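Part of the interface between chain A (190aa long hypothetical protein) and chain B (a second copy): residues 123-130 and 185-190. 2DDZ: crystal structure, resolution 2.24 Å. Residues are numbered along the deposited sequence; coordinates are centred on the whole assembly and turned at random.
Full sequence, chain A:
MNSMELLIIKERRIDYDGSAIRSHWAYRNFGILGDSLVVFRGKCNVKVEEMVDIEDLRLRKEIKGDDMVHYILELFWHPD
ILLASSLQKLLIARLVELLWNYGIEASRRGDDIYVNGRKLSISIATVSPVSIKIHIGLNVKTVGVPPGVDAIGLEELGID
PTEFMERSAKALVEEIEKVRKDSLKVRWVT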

ATOM      1  N   SER A 123       6.133  -6.403  25.859  1.00 37.68           N
ATOM      2  CA  SER A 123       6.391  -6.324  24.439  1.00 36.37           C
ATOM      3  C   SER A 123       5.492  -5.280  23.812  1.00 37.36           C
ATOM      4  O   SER A 123       4.438  -4.943  24.352  1.00 31.87           O
ATOM      5  N   ILE A 124       5.921  -4.754  22.677  1.00 32.40           N
ATOM      6  CA  ILE A 124       5.111  -3.782  21.980  1.00 33.84           C
ATOM      7  C   ILE A 124       5.437  -3.894  20.496  1.00 35.39           C
ATOM      8  O   ILE A 124       6.573  -4.207  20.130  1.00 33.54           O
ATOM      9  N   ALA A 125       4.430  -3.691  19.649  1.00 35.03           N
ATOM     10  CA  ALA A 125       4.611  -3.757  18.202  1.00 28.77           C
ATOM     11  C   ALA A 125       3.929  -2.557  17.548  1.00 34.90           C
ATOM     12  O   ALA A 125       2.724  -2.360  17.687  1.00 36.03           O
ATOM     13  N   THR A 126       4.700  -1.743  16.844  1.00 26.02           N
ATOM     14  CA  THR A 126       4.123  -0.594  16.180  1.00 18.24           C
ATOM     15  C   THR A 126       4.859  -0.327  14.862  1.00 21.86           C
ATOM     16  O   THR A 126       5.665  -1.135  14.416  1.00 25.05           O
ATOM     17  N   VAL A 127       4.573   0.807  14.241  1.00 19.88           N
ATOM     18  CA  VAL A 127       5.211   1.135  12.981  1.00 32.26           C
ATOM     19  C   VAL A 127       5.680   2.579  12.992  1.00 33.78           C
ATOM     20  O   VAL A 127       5.281   3.360  13.847  1.00 31.06           O
ATOM     21  N   SER A 128       6.558   2.911  12.050  1.00 35.28           N
ATOM     22  CA  SER A 128       7.060   4.270  11.876  1.00 29.68           C
ATOM     23  C   SER A 128       6.648   4.547  10.439  1.00 36.97           C
ATOM     24  O   SER A 128       6.069   3.687   9.786  1.00 35.65           O
ATOM     25  N   PRO A 129       6.926   5.745   9.926  1.00 36.51           N
ATOM     26  CA  PRO A 129       6.514   5.957   8.539  1.00 30.38           C
ATOM     27  C   PRO A 129       7.305   5.102   7.543  1.00 37.89           C
ATOM     28  O   PRO A 129       6.909   4.976   6.387  1.00 38.47           O
ATOM     29  N   VAL A 130       8.405   4.498   7.988  1.00 34.88           N
ATOM     30  CA  VAL A 130       9.239   3.693   7.092  1.00 30.64           C
ATOM     31  C   VAL A 130       9.511   2.263   7.524  1.00 29.13           C
ATOM     32  O   VAL A 130      10.207   1.538   6.826  1.00 31.08           O
TER
ATOM     33  N   LYS B 185      -4.283  -0.232  19.360  1.00 33.45           N
ATOM     34  CA  LYS B 185      -4.024   0.446  20.636  1.00 34.25           C
ATOM     35  C   LYS B 185      -2.662   1.109  20.756  1.00 35.75           C
ATOM     36  O   LYS B 185      -2.325   1.684  21.800  1.00 35.11           O
ATOM     37  N   VAL B 186      -1.872   1.022  19.697  1.00 36.99           N
ATOM     38  CA  VAL B 186      -0.535   1.581  19.733  1.00 32.57           C
ATOM     39  C   VAL B 186      -0.377   2.818  18.886  1.00 38.96           C
ATOM     40  O   VAL B 186      -0.913   2.903  17.784  1.00 38.36           O
ATOM     41  N   ARG B 187       0.367   3.786  19.408  1.00 28.03           N
ATOM     42  CA  ARG B 187       0.599   4.992  18.651  1.00 34.84           C
ATOM     43  C   ARG B 187       1.783   4.673  17.736  1.00 32.63           C
ATOM     44  O   ARG B 187       2.558   3.761  18.010  1.00 30.82           O
ATOM     45  N   TRP B 188       1.908   5.401  16.640  1.00 24.62           N
ATOM     46  CA  TRP B 188       3.016   5.168  15.730  1.00 27.31           C
ATOM     47  C   TRP B 188       4.211   5.887  16.337  1.00 33.52           C
ATOM     48  O   TRP B 188       4.049   6.731  17.221  1.00 26.98           O
ATOM     49  N   VAL B 189       5.408   5.562  15.867  1.00 32.13           N
ATOM     50  CA  VAL B 189       6.614   6.174  16.411  1.00 28.42           C
ATOM     51  C   VAL B 189       7.475   6.814  15.320  1.00 36.18           C
ATOM     52  O   VAL B 189       7.444   6.392  14.155  1.00 29.16           O
ATOM     53  N   THR B 190       8.248   7.830  15.692  1.00 27.01           N
ATOM     54  CA  THR B 190       9.127   8.488  14.729  1.00 40.41           C
ATOM     55  C   THR B 190      10.375   7.650  14.413  1.00 33.53           C
ATOM     56  O   THR B 190      10.633   6.660  15.125  1.00 42.04           O
ATOM     57  OXT THR B 190      11.090   7.990  13.451  1.00 41.48           O
TER

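A chain terminus that packs against a neighbouring subunit is commonly held by a few backbone-directed hydrogen bonds, with apolar side chains filling the space around them, and this contact between two copies of one protein is a compact example. Two hydrogen bonds anchor it. Thr A126, whose CB points toward the chain B stretch, adopts the t rotamer and donates from OG1 to the carbonyl O of Arg B187 at 2.8 Å. One residue further along chain A and two along chain B, the backbone N of Val B189 donates to O of Val A127 at 3.0 Å, with a nearly linear angle of 167°. A CA-H...O contact follows, CA of Ser A128 lying 3.1 Å from O of Val B189, so the backbone of Val B189 is met through both its N and its O.

Two neighbouring side chains also make hydrogen bonds within their own stretch. Ser A128, in the p rotamer, turns its OG back to accept a hydrogen bond from N of Val A130 at 3.0 Å. The CB of Arg B187 points away from the chain A stretch; NH1 of Arg B187 makes a weak hydrogen bond to O of Trp B188 at 3.0 Å, while its carbonyl O accepts the bond from Thr A126.

Apolar packing extends the contact in both directions. The CB of Val B186 (m) points toward the chain A stretch, and CG1 of Val B186 meets CD1 of Ile A124 at 3.4 Å. The isoleucine leaves its backbone sideways, but its t, m conformation brings the side-chain end nearer. Thr A126 serves both chemistries: CG2 of Thr A126 packs 3.6 Å from CG1 of Val B189 (m). At the other end, CD of Pro A129 approaches CE3 of Trp B188 (chi1 p) obliquely at 4.2 Å, while the indole NE1 is hydrogen-bonded elsewhere in the structure. By contrast, the CB atoms of Ala A125 and Val A127 point away.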

ATOM      1  CB  SER A 123       6.120  -7.696  23.805  1.00 28.58           C
ATOM      2  OG  SER A 123       6.496  -7.726  22.441  1.00 33.03           O
ATOM      3  CB  ILE A 124       5.357  -2.337  22.519  1.00 41.33           C
ATOM      4  CG1 ILE A 124       4.098  -1.496  22.285  1.00 44.34           C
ATOM      5  CG2 ILE A 124       6.540  -1.673  21.822  1.00 25.25           C
ATOM      6  CD1 ILE A 124       3.781  -1.314  20.814  1.00 73.20           C
ATOM      7  CB  ALA A 125       4.020  -5.042  17.661  1.00 21.56           C
ATOM      8  CB  THR A 126       4.179   0.657  17.071  1.00 20.83           C
ATOM      9  OG1 THR A 126       3.540   1.744  16.392  1.00 26.63           O
ATOM     10  CG2 THR A 126       5.637   1.025  17.425  1.00 17.35           C
ATOM     11  CB  VAL A 127       4.217   0.919  11.788  1.00 22.11           C
ATOM     12  CG1 VAL A 127       3.652  -0.508  11.817  1.00 28.14           C
ATOM     13  CG2 VAL A 127       3.088   1.923  11.868  1.00 22.45           C
ATOM     14  CB  SER A 128       8.588   4.326  11.976  1.00 26.08           C
ATOM     15  OG  SER A 128       9.214   3.877  10.784  1.00 34.07           O
ATOM     16  CB  PRO A 129       6.750   7.457   8.336  1.00 34.59           C
ATOM     17  CG  PRO A 129       6.527   8.022   9.717  1.00 27.48           C
ATOM     18  CD  PRO A 129       7.251   7.019  10.588  1.00 31.21           C
ATOM     19  CB  VAL A 130      10.625   4.338   6.895  1.00 41.32           C
ATOM     20  CG1 VAL A 130      10.475   5.732   6.351  1.00 43.62           C
ATOM     21  CG2 VAL A 130      11.372   4.364   8.217  1.00 36.19           C
TER
ATOM     22  CB  LYS B 185      -4.178  -0.554  21.786  1.00 33.73           C
ATOM     23  CG  LYS B 185      -3.191  -1.700  21.717  1.00 33.66           C
ATOM     24  CD  LYS B 185      -3.009  -2.402  23.051  1.00 49.53           C
ATOM     25  CE  LYS B 185      -1.813  -3.361  23.004  1.00 53.70           C
ATOM     26  NZ  LYS B 185      -1.648  -4.166  24.259  1.00 60.15           N
ATOM     27  CB  VAL B 186       0.516   0.550  19.268  1.00 37.01           C
ATOM     28  CG1 VAL B 186       0.551  -0.611  20.232  1.00 27.70           C
ATOM     29  CG2 VAL B 186       0.199   0.079  17.842  1.00 24.13           C
ATOM     30  CB  ARG B 187       0.929   6.154  19.586  1.00 36.73           C
ATOM     31  CG  ARG B 187       2.302   6.108  20.220  1.00 39.01           C
ATOM     32  CD  ARG B 187       2.540   7.390  21.023  1.00 50.51           C
ATOM     33  NE  ARG B 187       3.791   7.353  21.772  1.00 46.42           N
ATOM     34  CZ  ARG B 187       5.000   7.439  21.227  1.00 57.28           C
ATOM     35  NH1 ARG B 187       5.138   7.576  19.912  1.00 50.73           N
ATOM     36  NH2 ARG B 187       6.077   7.380  22.001  1.00 54.90           N
ATOM     37  CB  TRP B 188       2.698   5.734  14.346  1.00 25.28           C
ATOM     38  CG  TRP B 188       2.410   7.208  14.358  1.00 28.67           C
ATOM     39  CD1 TRP B 188       1.236   7.811  14.697  1.00 28.44           C
ATOM     40  CD2 TRP B 188       3.333   8.263  14.053  1.00 24.32           C
ATOM     41  NE1 TRP B 188       1.370   9.177  14.619  1.00 28.88           N
ATOM     42  CE2 TRP B 188       2.645   9.481  14.223  1.00 24.89           C
ATOM     43  CE3 TRP B 188       4.671   8.293  13.645  1.00 25.39           C
ATOM     44  CZ2 TRP B 188       3.255  10.727  14.010  1.00 34.34           C
ATOM     45  CZ3 TRP B 188       5.280   9.535  13.430  1.00 32.53           C
ATOM     46  CH2 TRP B 188       4.568  10.732  13.612  1.00 35.27           C
ATOM     47  CB  VAL B 189       7.462   5.115  17.168  1.00 38.75           C
ATOM     48  CG1 VAL B 189       6.586   4.372  18.184  1.00 26.90           C
ATOM     49  CG2 VAL B 189       8.077   4.130  16.187  1.00 25.90           C
ATOM     50  CB  THR B 190       9.561   9.870  15.243  1.00 35.25           C
ATOM     51  OG1 THR B 190      10.098   9.737  16.563  1.00 40.81           O
ATOM     52  CG2 THR B 190       8.365  10.821  15.278  1.00 31.13           C
TER